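Local atomic coordinates of amine oxidase (Emericella nidulans, PDB entry 3PGB), a protein that probably oxidises primary amines with the help of a bound copper ion and a topaquinone cofactor made within its own chain. Residues Ile60-Glu65 with Ser353-Phe358; Asn137-Thr142 with Val177-Pro182; Lys194-Ile199 with Thr210-Glu215. One frame throughout, in Å; residues are numbered along the deposited sequence. Where two conformers were deposited one is given.

How the interactions relate
All three contacts lie away from the copper and calcium sites and are partly buried, and none touches another. Interaction 1 ties the loop after strand 58-59 to strand 352-359 of the enzyme domain, and both other contacts fall inside the long stretch of chain it encloses. Interaction 2 joins two strand ends of a separate five-stranded antiparallel sheet; interaction 3 fastens a loop to helix 186-198 beside a second such sheet. The centres of interactions 2 and 3 are about 27 Å apart. Their chemistry differs: one tyrosine ring docked into a loop in 1, amides, a guanidinium and a water in 2, a serine-to-carbonyl bond with leucine-alanine packing in 3. Interactions 2 and 3 also border sugars of attached glycans.

Interaction 1: Ile60-Glu65 with Ser353-Phe358; sequences IKAPKE and SFYIAF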
ATOM      1  N   ILE A  60      27.988  11.855 -15.274  1.00 20.43           N
ATOM      2  CA  ILE A  60      28.612  12.752 -14.315  1.00 20.59           C
ATOM      3  C   ILE A  60      29.716  12.029 -13.550  1.00 20.91           C
ATOM      4  O   ILE A  60      29.869  10.808 -13.656  1.00 20.63           O
ATOM      5  CB  ILE A  60      27.582  13.340 -13.329  1.00 20.66           C
ATOM      6  CG1 ILE A  60      26.853  12.231 -12.564  1.00 20.76           C
ATOM      7  CG2 ILE A  60      26.577  14.214 -14.070  1.00 20.24           C
ATOM      8  CD1 ILE A  60      26.245  12.714 -11.266  1.00 20.59           C
ATOM      9  N   LYS A  61      30.491  12.796 -12.787  1.00 21.36           N
ATOM     10  CA  LYS A  61      31.481  12.218 -11.887  1.00 21.81           C
ATOM     11  C   LYS A  61      31.118  12.524 -10.439  1.00 21.50           C
ATOM     12  O   LYS A  61      30.973  13.690 -10.054  1.00 21.62           O
ATOM     13  CB  LYS A  61      32.893  12.690 -12.248  1.00 22.09           C
ATOM     14  CG  LYS A  61      33.475  11.886 -13.424  1.00 24.15           C
ATOM     15  CD  LYS A  61      34.916  12.256 -13.772  1.00 26.58           C
ATOM     16  CE  LYS A  61      35.401  11.453 -14.987  1.00 27.39           C
ATOM     17  NZ  LYS A  61      36.852  11.668 -15.294  1.00 27.90           N
ATOM     18  N   ALA A  62      30.956  11.465  -9.645  1.00 21.20           N
ATOM     19  CA  ALA A  62      30.608  11.598  -8.230  1.00 20.97           C
ATOM     20  C   ALA A  62      31.638  12.474  -7.529  1.00 20.78           C
ATOM     21  O   ALA A  62      32.820  12.421  -7.874  1.00 20.85           O
ATOM     22  CB  ALA A  62      30.540  10.231  -7.566  1.00 20.91           C
ATOM     23  N   PRO A  63      31.199  13.292  -6.552  1.00 20.47           N
ATOM     24  CA  PRO A  63      32.131  14.184  -5.843  1.00 20.25           C
ATOM     25  C   PRO A  63      33.204  13.455  -5.030  1.00 19.90           C
ATOM     26  O   PRO A  63      34.271  14.016  -4.784  1.00 20.20           O
ATOM     27  CB  PRO A  63      31.213  14.998  -4.917  1.00 20.07           C
ATOM     28  CG  PRO A  63      29.984  14.204  -4.795  1.00 20.28           C
ATOM     29  CD  PRO A  63      29.813  13.469  -6.085  1.00 20.31           C
ATOM     30  N   LYS A  64      32.921  12.223  -4.623  1.00 19.59           N
ATOM     31  CA  LYS A  64      33.859  11.420  -3.845  1.00 19.37           C
ATOM     32  C   LYS A  64      33.955  10.013  -4.422  1.00 18.94           C
ATOM     33  O   LYS A  64      33.083   9.597  -5.185  1.00 18.90           O
ATOM     34  CB  LYS A  64      33.374  11.341  -2.401  1.00 19.39           C
ATOM     35  CG  LYS A  64      33.243  12.684  -1.715  1.00 20.14           C
ATOM     36  CD  LYS A  64      34.613  13.302  -1.414  1.00 21.05           C
ATOM     37  CE  LYS A  64      34.469  14.682  -0.780  1.00 21.02           C
ATOM     38  NZ  LYS A  64      35.783  15.326  -0.519  1.00 21.73           N
ATOM     39  N   GLU A  65      35.019   9.289  -4.074  1.00 18.60           N
ATOM     40  CA  GLU A  65      35.103   7.885  -4.459  0.50 18.53           C
ATOM     41  C   GLU A  65      34.014   7.101  -3.732  1.00 18.33           C
ATOM     42  O   GLU A  65      33.521   7.519  -2.683  1.00 18.44           O
ATOM     43  CB  GLU A  65      36.491   7.305  -4.168  0.50 18.62           C
ATOM     44  CG  GLU A  65      37.558   7.734  -5.175  0.50 18.89           C
ATOM     45  CD  GLU A  65      37.336   7.149  -6.566  0.50 19.13           C
ATOM     46  OE1 GLU A  65      36.540   6.188  -6.697  0.50 19.47           O
ATOM     47  OE2 GLU A  65      37.966   7.646  -7.526  0.50 18.57           O
ATOM     48  N   SER A 353      20.288  12.215  -4.468  1.00 11.20           N
ATOM     49  CA  SER A 353      21.515  11.546  -4.900  1.00 11.13           C
ATOM     50  C   SER A 353      21.856  10.443  -3.920  1.00 11.12           C
ATOM     51  O   SER A 353      21.463  10.511  -2.750  1.00 11.32           O
ATOM     52  CB  SER A 353      22.684  12.533  -5.002  1.00 11.13           C
ATOM     53  OG  SER A 353      23.066  13.019  -3.726  1.00 10.82           O
ATOM     54  N   PHE A 354      22.580   9.430  -4.392  1.00 10.94           N
ATOM     55  CA  PHE A 354      23.020   8.342  -3.527  1.00 10.91           C
ATOM     56  C   PHE A 354      24.077   7.483  -4.204  1.00 11.09           C
ATOM     57  O   PHE A 354      24.234   7.533  -5.426  1.00 11.12           O
ATOM     58  CB  PHE A 354      21.831   7.468  -3.115  1.00 10.94           C
ATOM     59  CG  PHE A 354      21.092   6.851  -4.271  1.00 10.75           C
ATOM     60  CD1 PHE A 354      19.997   7.482  -4.822  1.00 10.63           C
ATOM     61  CD2 PHE A 354      21.499   5.635  -4.803  1.00 11.19           C
ATOM     62  CE1 PHE A 354      19.314   6.917  -5.884  1.00 11.62           C
ATOM     63  CE2 PHE A 354      20.822   5.061  -5.873  1.00 11.82           C
ATOM     64  CZ  PHE A 354      19.723   5.701  -6.410  1.00 11.84           C
ATOM     65  N   TYR A 355      24.791   6.698  -3.398  1.00 11.17           N
ATOM     66  CA  TYR A 355      25.749   5.713  -3.904  1.00 11.21           C
ATOM     67  C   TYR A 355      25.157   4.316  -3.803  1.00 11.42           C
ATOM     68  O   TYR A 355      24.438   4.006  -2.858  1.00 11.54           O
ATOM     69  CB  TYR A 355      27.051   5.750  -3.102  1.00 11.21           C
ATOM     70  CG  TYR A 355      27.892   6.995  -3.293  1.00 10.68           C
ATOM     71  CD1 TYR A 355      27.551   8.186  -2.672  1.00 11.08           C
ATOM     72  CD2 TYR A 355      29.037   6.971  -4.070  1.00 10.47           C
ATOM     73  CE1 TYR A 355      28.323   9.329  -2.824  1.00 11.56           C
ATOM     74  CE2 TYR A 355      29.821   8.109  -4.237  1.00 11.12           C
ATOM     75  CZ  TYR A 355      29.462   9.288  -3.611  1.00 12.14           C
ATOM     76  OH  TYR A 355      30.236  10.421  -3.778  1.00 12.49           O
ATOM     77  N   ILE A 356      25.480   3.478  -4.776  1.00 11.77           N
ATOM     78  CA  ILE A 356      25.070   2.081  -4.798  1.00 11.99           C
ATOM     79  C   ILE A 356      26.201   1.218  -4.242  1.00 12.32           C
ATOM     80  O   ILE A 356      27.369   1.411  -4.578  1.00 12.21           O
ATOM     81  CB  ILE A 356      24.735   1.640  -6.244  1.00 12.17           C
ATOM     82  CG1 ILE A 356      23.490   2.381  -6.743  1.00 12.38           C
ATOM     83  CG2 ILE A 356      24.527   0.133  -6.346  1.00 11.67           C
ATOM     84  CD1 ILE A 356      23.230   2.179  -8.231  1.00 12.69           C
ATOM     85  N   ALA A 357      25.844   0.282  -3.370  1.00 12.83           N
ATOM     86  CA  ALA A 357      26.778  -0.721  -2.862  1.00 12.87           C
ATOM     87  C   ALA A 357      26.160  -2.095  -3.036  1.00 13.11           C
ATOM     88  O   ALA A 357      24.945  -2.217  -3.180  1.00 13.02           O
ATOM     89  CB  ALA A 357      27.097  -0.460  -1.411  1.00 12.83           C
ATOM     90  N   PHE A 358      26.994  -3.129  -3.029  1.00 13.66           N
ATOM     91  CA  PHE A 358      26.514  -4.484  -3.285  1.00 14.31           C
ATOM     92  C   PHE A 358      27.441  -5.543  -2.701  1.00 14.85           C
ATOM     93  O   PHE A 358      28.633  -5.547  -2.992  1.00 15.30           O
ATOM     94  CB  PHE A 358      26.385  -4.701  -4.794  1.00 14.33           C
ATOM     95  CG  PHE A 358      25.545  -5.883  -5.169  1.00 14.10           C
ATOM     96  CD1 PHE A 358      26.121  -7.124  -5.378  1.00 14.56           C
ATOM     97  CD2 PHE A 358      24.179  -5.751  -5.324  1.00 14.35           C
ATOM     98  CE1 PHE A 358      25.342  -8.219  -5.730  1.00 14.71           C
ATOM     99  CE2 PHE A 358      23.394  -6.835  -5.675  1.00 14.61           C
ATOM    100  CZ  PHE A 358      23.976  -8.070  -5.885  1.00 14.55           C
TER
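Between these segments, strand 352-359 of the copper amine oxidase enzyme domain meets the N-terminal loop through Y355, which inserts its phenol among A62, P63, K64 and E65, just after strand 58-59. With CG anti to the carbonyl carbon (chi1 -69°), the ring points off the strand and its hydroxyl end enters the loop. Y355 OH sits 3.3 Å from K64 O, which lies at the edge of the ring near its plane and is one possible acceptor for the phenolic proton. K64 CB approaches the same phenolic oxygen, Y355 OH, to 3.5 Å, but the rest of that lysine turns off at chi2 and carries its ammonium elsewhere, to a cation-pi contact with Y120. E65 is likewise engaged outside the contact, in a salt bridge with R344. W68 meets the Y355 ring edge-to-face, and Y346 on the adjoining strand also packs against it, so aromatic neighbours probably help fix its tilt. P63 borders the hydroxyl with its ring, CD lying 3.8 Å from Y355 OH. A62 supplies the aliphatic touch, its methyl CB approaching the tyrosine ring obliquely, 4.0 Å from Y355 CE2.

Interaction 2: Asn137-Thr142 with Val177-Pro182; sequences NNRATT and VRNVEP. With NAG (2-acetamido-2-deoxy-beta-D-glucopyranose), chain B.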
ATOM      1  N   ASN A 137      36.529 -21.268   4.992  1.00 18.81           N
ATOM      2  CA  ASN A 137      35.862 -22.485   5.436  1.00 18.63           C
ATOM      3  C   ASN A 137      36.943 -23.491   5.776  1.00 18.69           C
ATOM      4  O   ASN A 137      37.528 -24.111   4.891  1.00 18.95           O
ATOM      5  CB  ASN A 137      34.930 -23.020   4.346  1.00 18.54           C
ATOM      6  CG  ASN A 137      33.984 -24.104   4.852  1.00 18.61           C
ATOM      7  OD1 ASN A 137      34.050 -24.519   6.014  1.00 19.87           O
ATOM      8  ND2 ASN A 137      33.097 -24.568   3.977  1.00 16.27           N
ATOM      9  N   ASN A 138      37.242 -23.619   7.062  1.00 18.92           N
ATOM     10  CA  ASN A 138      38.283 -24.537   7.524  1.00 19.18           C
ATOM     11  C   ASN A 138      37.715 -25.910   7.837  1.00 18.75           C
ATOM     12  O   ASN A 138      37.106 -26.095   8.881  1.00 18.47           O
ATOM     13  CB  ASN A 138      38.973 -23.976   8.765  1.00 19.40           C
ATOM     14  CG  ASN A 138      39.831 -22.782   8.454  1.00 20.72           C
ATOM     15  OD1 ASN A 138      40.699 -22.850   7.591  1.00 23.96           O
ATOM     16  ND2 ASN A 138      39.602 -21.677   9.157  1.00 22.45           N
ATOM     17  N   ARG A 139      37.911 -26.862   6.929  1.00 18.72           N
ATOM     18  CA  ARG A 139      37.420 -28.226   7.120  1.00 18.89           C
ATOM     19  C   ARG A 139      38.535 -29.278   7.207  1.00 18.79           C
ATOM     20  O   ARG A 139      38.269 -30.477   7.144  1.00 18.67           O
ATOM     21  CB  ARG A 139      36.418 -28.585   6.022  1.00 19.01           C
ATOM     22  CG  ARG A 139      35.153 -27.744   6.063  1.00 19.59           C
ATOM     23  CD  ARG A 139      34.086 -28.292   5.133  1.00 19.98           C
ATOM     24  NE  ARG A 139      34.316 -27.918   3.744  1.00 20.15           N
ATOM     25  CZ  ARG A 139      33.499 -28.223   2.743  1.00 20.76           C
ATOM     26  NH1 ARG A 139      32.389 -28.919   2.971  1.00 22.22           N
ATOM     27  NH2 ARG A 139      33.789 -27.833   1.509  1.00 20.56           N
ATOM     28  N   ALA A 140      39.775 -28.830   7.385  1.00 18.87           N
ATOM     29  CA  ALA A 140      40.894 -29.734   7.659  1.00 19.00           C
ATOM     30  C   ALA A 140      40.984 -29.973   9.161  1.00 19.08           C
ATOM     31  O   ALA A 140      41.975 -29.619   9.798  1.00 19.47           O
ATOM     32  CB  ALA A 140      42.189 -29.133   7.137  1.00 18.85           C
ATOM     33  N   THR A 141      39.941 -30.575   9.722  1.00 19.29           N
ATOM     34  CA  THR A 141      39.769 -30.650  11.172  1.00 19.38           C
ATOM     35  C   THR A 141      38.460 -31.379  11.509  1.00 19.83           C
ATOM     36  O   THR A 141      37.519 -31.370  10.719  1.00 19.79           O
ATOM     37  CB  THR A 141      39.748 -29.224  11.792  1.00 19.50           C
ATOM     38  OG1 THR A 141      39.339 -29.278  13.164  1.00 19.48           O
ATOM     39  CG2 THR A 141      38.800 -28.308  11.012  1.00 19.08           C
ATOM     40  N   THR A 142      38.404 -32.015  12.678  1.00 20.21           N
ATOM     41  CA  THR A 142      37.162 -32.616  13.156  1.00 20.35           C
ATOM     42  C   THR A 142      36.282 -31.592  13.884  1.00 20.63           C
ATOM     43  O   THR A 142      35.155 -31.900  14.250  1.00 21.08           O
ATOM     44  CB  THR A 142      37.426 -33.840  14.061  1.00 20.50           C
ATOM     45  OG1 THR A 142      38.259 -33.468  15.169  1.00 20.49           O
ATOM     46  CG2 THR A 142      38.095 -34.962  13.259  1.00 20.20           C
ATOM     47  N   VAL A 177      33.298 -19.210  13.965  1.00 19.95           N
ATOM     48  CA  VAL A 177      32.056 -19.872  14.331  1.00 19.81           C
ATOM     49  C   VAL A 177      32.093 -21.252  13.691  1.00 19.97           C
ATOM     50  O   VAL A 177      32.670 -21.425  12.615  1.00 19.96           O
ATOM     51  CB  VAL A 177      30.819 -19.071  13.859  1.00 19.70           C
ATOM     52  CG1 VAL A 177      30.784 -18.969  12.343  1.00 18.92           C
ATOM     53  CG2 VAL A 177      29.538 -19.696  14.392  1.00 19.53           C
ATOM     54  N   ARG A 178      31.506 -22.239  14.354  1.00 20.03           N
ATOM     55  CA  ARG A 178      31.563 -23.603  13.852  1.00 20.31           C
ATOM     56  C   ARG A 178      30.861 -23.721  12.507  1.00 20.44           C
ATOM     57  O   ARG A 178      29.994 -22.908  12.172  1.00 20.54           O
ATOM     58  CB  ARG A 178      30.936 -24.580  14.849  1.00 20.38           C
ATOM     59  CG  ARG A 178      29.444 -24.417  15.040  1.00 20.77           C
ATOM     60  CD  ARG A 178      28.924 -25.466  15.978  1.00 21.38           C
ATOM     61  NE  ARG A 178      27.498 -25.318  16.238  1.00 21.76           N
ATOM     62  CZ  ARG A 178      26.797 -26.111  17.044  1.00 22.39           C
ATOM     63  NH1 ARG A 178      27.384 -27.122  17.681  1.00 23.43           N
ATOM     64  NH2 ARG A 178      25.502 -25.896  17.217  1.00 21.94           N
ATOM     65  N   ASN A 179      31.249 -24.734  11.741  1.00 20.37           N
ATOM     66  CA  ASN A 179      30.570 -25.084  10.506  1.00 20.35           C
ATOM     67  C   ASN A 179      29.745 -26.332  10.791  1.00 20.69           C
ATOM     68  O   ASN A 179      30.289 -27.430  10.946  1.00 20.82           O
ATOM     69  CB  ASN A 179      31.592 -25.323   9.388  1.00 20.27           C
ATOM     70  CG  ASN A 179      30.945 -25.657   8.048  1.00 19.38           C
ATOM     71  OD1 ASN A 179      29.757 -25.970   7.970  1.00 18.32           O
ATOM     72  ND2 ASN A 179      31.736 -25.596   6.990  1.00 17.88           N
ATOM     73  N   VAL A 180      28.430 -26.156  10.873  1.00 21.03           N
ATOM     74  CA  VAL A 180      27.529 -27.218  11.324  1.00 21.22           C
ATOM     75  C   VAL A 180      27.136 -28.191  10.199  1.00 21.52           C
ATOM     76  O   VAL A 180      26.521 -29.226  10.465  1.00 21.39           O
ATOM     77  CB  VAL A 180      26.256 -26.615  12.005  1.00 21.23           C
ATOM     78  CG1 VAL A 180      25.151 -26.335  10.981  1.00 20.78           C
ATOM     79  CG2 VAL A 180      25.752 -27.536  13.090  1.00 20.69           C
ATOM     80  N   GLU A 181      27.493 -27.858   8.956  1.00 22.04           N
ATOM     81  CA  GLU A 181      27.258 -28.740   7.808  1.00 22.59           C
ATOM     82  C   GLU A 181      28.524 -28.943   6.972  1.00 22.69           C
ATOM     83  O   GLU A 181      28.566 -28.558   5.805  1.00 22.64           O
ATOM     84  CB  GLU A 181      26.131 -28.185   6.931  1.00 22.76           C
ATOM     85  CG  GLU A 181      24.802 -28.037   7.673  1.00 23.74           C
ATOM     86  CD  GLU A 181      23.599 -27.988   6.743  1.00 24.51           C
ATOM     87  OE1 GLU A 181      22.875 -26.969   6.770  1.00 24.33           O
ATOM     88  OE2 GLU A 181      23.378 -28.969   5.994  1.00 24.70           O
ATOM     89  N   PRO A 182      29.558 -29.564   7.565  1.00 22.99           N
ATOM     90  CA  PRO A 182      30.829 -29.750   6.873  1.00 23.26           C
ATOM     91  C   PRO A 182      30.881 -30.964   5.956  1.00 23.60           C
ATOM     92  O   PRO A 182      31.818 -31.084   5.165  1.00 23.64           O
ATOM     93  CB  PRO A 182      31.812 -29.950   8.022  1.00 23.30           C
ATOM     94  CG  PRO A 182      31.013 -30.635   9.062  1.00 23.14           C
ATOM     95  CD  PRO A 182      29.593 -30.146   8.919  1.00 22.89           C
TER
HETATM   96  C1  NAG B   2      44.151 -33.027   5.210  1.00 33.85           C
HETATM   97  C2  NAG B   2      44.100 -34.288   4.360  1.00 34.53           C
HETATM   98  C3  NAG B   2      42.759 -34.978   4.531  1.00 34.59           C
HETATM   99  C4  NAG B   2      42.518 -35.208   6.016  1.00 34.88           C
HETATM  100  C5  NAG B   2      42.643 -33.897   6.789  1.00 34.23           C
HETATM  101  C6  NAG B   2      42.448 -34.094   8.291  1.00 34.23           C
HETATM  102  C7  NAG B   2      45.573 -34.077   2.418  1.00 36.44           C
HETATM  103  C8  NAG B   2      45.678 -33.729   0.959  1.00 36.05           C
HETATM  104  N2  NAG B   2      44.354 -33.986   2.962  1.00 35.39           N
HETATM  105  O3  NAG B   2      42.781 -36.211   3.853  1.00 34.24           O
HETATM  106  O4  NAG B   2      41.246 -35.793   6.205  1.00 35.59           O
HETATM  107  O5  NAG B   2      43.929 -33.360   6.560  1.00 34.13           O
HETATM  108  O6  NAG B   2      42.404 -32.840   8.939  1.00 33.85           O
HETATM  109  O7  NAG B   2      46.579 -34.422   3.050  1.00 36.74           O
HETATM  110  O   HOH W   1      30.992 -26.294   4.160  1.00 14.57           O
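N179 ND2 is gripped twice: it donates to N137 OD1 at 2.7 Å and to a water at 3.0 Å. The two asparagines stand where strands 131-138 and 176-178 run out, on an antiparallel sheet in which both strands pair with 145-152, and both side chains touch F146 of that strand. Each side chain has CG anti to its own nitrogen (chi1 -167° in N137, -178° in N179), which extends the amides toward one another. The acceptor lies in the amide plane of N179, whereas the donor is tilted from the carbonyl plane of N137. The same water accepts from N137 ND2 at 2.7 Å, so it closes a small ring with the two amides and keeps the two amino groups, which cannot bond each other, satisfied together.

At its other end the N179 amide shapes its own segment: OD1 accepts from the backbone N of E181 at 3.1 Å, forming an Asx turn that leads into P182. Both ends of the amide are thereby bonded, which should fix its rotation.

R139 spans the remainder of the contact. N137 ND2 and the water lie over one face of its guanidinium, offset toward the rim, while the aliphatic CD rests 4.0 Å from P182 CB. Beyond R139 the chain makes an inverse gamma turn centred on A140, alongside a sugar of an attached glycan whose O6 comes within 3.2 Å of A140 C. The bend of the arginine at chi3 brings NH1 to P182 O at 3.1 Å, the donor standing above the carbonyl plane rather than on a lone pair.

Interaction 3: Lys194-Ile199 with Thr210-Glu215; sequences KISASI and TALGLE. With NAG (2-acetamido-2-deoxy-beta-D-glucopyranose), chain G.
S196, near the C-terminal end of helix 186-198, meets A211 and L212 of the loop that returns after helix 200-207, and these three residues bury the most surface here. A side-chain-to-backbone hydrogen bond is at the centre of the contact. S196 OG lies anti to its own nitrogen (chi1 177°), a setting that swings the hydroxyl off the helix toward the loop, where it donates to A211 O at 2.8 Å, in the carbonyl plane and on a lone pair. A water donates to the same S196 OG at 2.7 Å and accepts from A211 N at 3.0 Å. Both backbone polar atoms of A211 are thus tied to one serine, one directly and one through water, while the A211 methyl CB lies 4.0 Å from S196 OG.

L212 provides the apolar half. Its CD2 branch comes alongside the helix at A197, 3.7 Å from A197 CA and 3.8 Å from A197 CB. The loop beyond is held by D217, whose carboxylate accepts from the backbone N atoms of L212, G213 and L214. On the glycan side, T210 OG1 accepts from N2 of an attached N-acetylglucosamine at 2.9 Å, so sugar and helix bind adjacent residues of the same loop.

The two segments bracket helix 200-207, with I199 at its N-cap position. S196 and A211 both pack on I221 and F240 of strands 219-223 and 235-242, so the contact sits over one part of the five-stranded antiparallel sheet, while I195 and I199 reach its strands 255-263 and 273-279.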
ATOM      1  N   LYS A 194      21.960 -44.695   2.140  1.00 25.14           N
ATOM      2  CA  LYS A 194      22.050 -46.039   2.696  1.00 25.37           C
ATOM      3  C   LYS A 194      20.780 -46.378   3.478  1.00 25.13           C
ATOM      4  O   LYS A 194      20.223 -47.464   3.320  1.00 24.97           O
ATOM      5  CB  LYS A 194      23.321 -46.197   3.546  1.00 25.62           C
ATOM      6  CG  LYS A 194      24.590 -46.131   2.689  1.00 26.66           C
ATOM      7  CD  LYS A 194      25.848 -46.651   3.388  1.00 28.12           C
ATOM      8  CE  LYS A 194      26.972 -46.880   2.364  1.00 28.51           C
ATOM      9  NZ  LYS A 194      28.308 -47.082   2.998  1.00 29.62           N
ATOM     10  N   ILE A 195      20.312 -45.432   4.292  1.00 24.88           N
ATOM     11  CA  ILE A 195      19.055 -45.589   5.022  1.00 24.71           C
ATOM     12  C   ILE A 195      17.876 -45.700   4.054  1.00 24.60           C
ATOM     13  O   ILE A 195      16.964 -46.502   4.268  1.00 24.59           O
ATOM     14  CB  ILE A 195      18.802 -44.410   6.000  1.00 24.67           C
ATOM     15  CG1 ILE A 195      19.822 -44.426   7.140  1.00 24.44           C
ATOM     16  CG2 ILE A 195      17.392 -44.482   6.575  1.00 24.18           C
ATOM     17  CD1 ILE A 195      19.900 -43.121   7.902  1.00 24.67           C
ATOM     18  N   SER A 196      17.899 -44.902   2.990  1.00 24.41           N
ATOM     19  CA  SER A 196      16.840 -44.944   1.993  1.00 24.38           C
ATOM     20  C   SER A 196      16.802 -46.285   1.264  1.00 24.22           C
ATOM     21  O   SER A 196      15.727 -46.787   0.954  1.00 24.24           O
ATOM     22  CB  SER A 196      16.995 -43.806   0.986  1.00 24.32           C
ATOM     23  OG  SER A 196      16.003 -43.912  -0.019  1.00 24.60           O
ATOM     24  N   ALA A 197      17.971 -46.857   0.986  1.00 24.27           N
ATOM     25  CA  ALA A 197      18.054 -48.200   0.390  1.00 24.31           C
ATOM     26  C   ALA A 197      17.483 -49.260   1.333  1.00 24.23           C
ATOM     27  O   ALA A 197      17.011 -50.302   0.888  1.00 24.34           O
ATOM     28  CB  ALA A 197      19.499 -48.542   0.012  1.00 23.97           C
ATOM     29  N   SER A 198      17.535 -48.981   2.634  1.00 24.23           N
ATOM     30  CA  SER A 198      16.912 -49.825   3.656  1.00 24.44           C
ATOM     31  C   SER A 198      15.386 -49.930   3.481  1.00 24.41           C
ATOM     32  O   SER A 198      14.776 -50.918   3.898  1.00 24.33           O
ATOM     33  CB  SER A 198      17.231 -49.273   5.052  1.00 24.40           C
ATOM     34  OG  SER A 198      17.169 -50.290   6.027  1.00 25.58           O
ATOM     35  N   ILE A 199      14.783 -48.896   2.888  1.00 24.44           N
ATOM     36  CA  ILE A 199      13.341 -48.847   2.646  1.00 24.22           C
ATOM     37  C   ILE A 199      13.018 -48.576   1.171  1.00 24.28           C
ATOM     38  O   ILE A 199      11.982 -47.981   0.857  1.00 24.49           O
ATOM     39  CB  ILE A 199      12.657 -47.791   3.553  1.00 24.08           C
ATOM     40  CG1 ILE A 199      13.127 -46.372   3.229  1.00 24.00           C
ATOM     41  CG2 ILE A 199      12.953 -48.083   5.013  1.00 23.97           C
ATOM     42  CD1 ILE A 199      12.214 -45.308   3.794  1.00 23.76           C
ATOM     43  N   THR A 210      12.559 -44.160  -5.978  1.00 28.08           N
ATOM     44  CA  THR A 210      13.703 -44.457  -5.124  1.00 28.17           C
ATOM     45  C   THR A 210      14.648 -43.262  -5.067  1.00 28.34           C
ATOM     46  O   THR A 210      14.764 -42.504  -6.031  1.00 28.02           O
ATOM     47  CB  THR A 210      14.518 -45.676  -5.635  1.00 28.17           C
ATOM     48  OG1 THR A 210      14.853 -45.491  -7.016  1.00 28.35           O
ATOM     49  CG2 THR A 210      13.745 -46.974  -5.475  1.00 27.92           C
ATOM     50  N   ALA A 211      15.307 -43.104  -3.920  1.00 28.81           N
ATOM     51  CA  ALA A 211      16.455 -42.208  -3.774  1.00 29.03           C
ATOM     52  C   ALA A 211      17.646 -43.037  -3.294  1.00 29.31           C
ATOM     53  O   ALA A 211      17.713 -43.423  -2.126  1.00 29.14           O
ATOM     54  CB  ALA A 211      16.147 -41.090  -2.786  1.00 28.99           C
ATOM     55  N   LEU A 212      18.566 -43.331  -4.210  1.00 29.85           N
ATOM     56  CA  LEU A 212      19.763 -44.120  -3.895  1.00 30.25           C
ATOM     57  C   LEU A 212      21.097 -43.445  -4.264  1.00 30.69           C
ATOM     58  O   LEU A 212      22.157 -43.900  -3.836  1.00 30.94           O
ATOM     59  CB  LEU A 212      19.667 -45.480  -4.586  1.00 30.12           C
ATOM     60  CG  LEU A 212      18.347 -46.224  -4.375  1.00 29.99           C
ATOM     61  CD1 LEU A 212      18.302 -47.482  -5.233  1.00 29.91           C
ATOM     62  CD2 LEU A 212      18.142 -46.550  -2.901  1.00 29.33           C
ATOM     63  N   GLY A 213      21.043 -42.363  -5.037  1.00 31.34           N
ATOM     64  CA  GLY A 213      22.248 -41.683  -5.530  1.00 31.79           C
ATOM     65  C   GLY A 213      22.650 -42.111  -6.933  1.00 32.10           C
ATOM     66  O   GLY A 213      23.814 -42.000  -7.307  1.00 32.16           O
ATOM     67  N   LEU A 214      21.681 -42.592  -7.707  1.00 32.71           N
ATOM     68  CA  LEU A 214      21.905 -43.078  -9.071  1.00 33.10           C
ATOM     69  C   LEU A 214      21.215 -42.171 -10.093  1.00 33.33           C
ATOM     70  O   LEU A 214      20.453 -41.271  -9.728  1.00 33.27           O
ATOM     71  CB  LEU A 214      21.366 -44.508  -9.198  1.00 33.15           C
ATOM     72  CG  LEU A 214      22.168 -45.684  -8.611  1.00 33.60           C
ATOM     73  CD1 LEU A 214      23.227 -45.258  -7.595  1.00 33.60           C
ATOM     74  CD2 LEU A 214      21.210 -46.701  -7.976  1.00 33.14           C
ATOM     75  N   GLU A 215      21.488 -42.416 -11.374  1.00 33.65           N
ATOM     76  CA  GLU A 215      20.832 -41.688 -12.462  1.00 33.79           C
ATOM     77  C   GLU A 215      19.328 -41.965 -12.494  1.00 33.93           C
ATOM     78  O   GLU A 215      18.542 -41.070 -12.810  1.00 34.23           O
ATOM     79  CB  GLU A 215      21.449 -42.060 -13.816  1.00 33.91           C
TER
HETATM   80  C1  NAG G2361      17.272 -47.960  -9.764  1.00 42.57           C
HETATM   81  C2  NAG G2361      15.848 -48.451  -9.509  1.00 43.95           C
HETATM   82  C3  NAG G2361      15.819 -49.386  -8.299  1.00 44.54           C
HETATM   83  C4  NAG G2361      16.876 -50.491  -8.412  1.00 44.82           C
HETATM   84  C5  NAG G2361      18.237 -49.917  -8.841  1.00 44.99           C
HETATM   85  C6  NAG G2361      19.280 -51.014  -9.092  1.00 45.74           C
HETATM   86  C7  NAG G2361      13.731 -47.210  -9.846  1.00 45.08           C
HETATM   87  C8  NAG G2361      12.961 -45.962  -9.520  1.00 44.69           C
HETATM   88  N2  NAG G2361      14.957 -47.317  -9.307  1.00 44.70           N
HETATM   89  O3  NAG G2361      14.528 -49.951  -8.164  1.00 44.91           O
HETATM   90  O4  NAG G2361      16.998 -51.175  -7.177  1.00 44.54           O
HETATM   91  O5  NAG G2361      18.107 -49.086  -9.990  1.00 43.65           O
HETATM   92  O6  NAG G2361      18.872 -51.904 -10.116  1.00 46.61           O
HETATM   93  O7  NAG G2361      13.210 -48.057 -10.572  1.00 45.30           O
HETATM   94  O   HOH W   2      14.449 -45.110  -1.869  1.00 26.06           O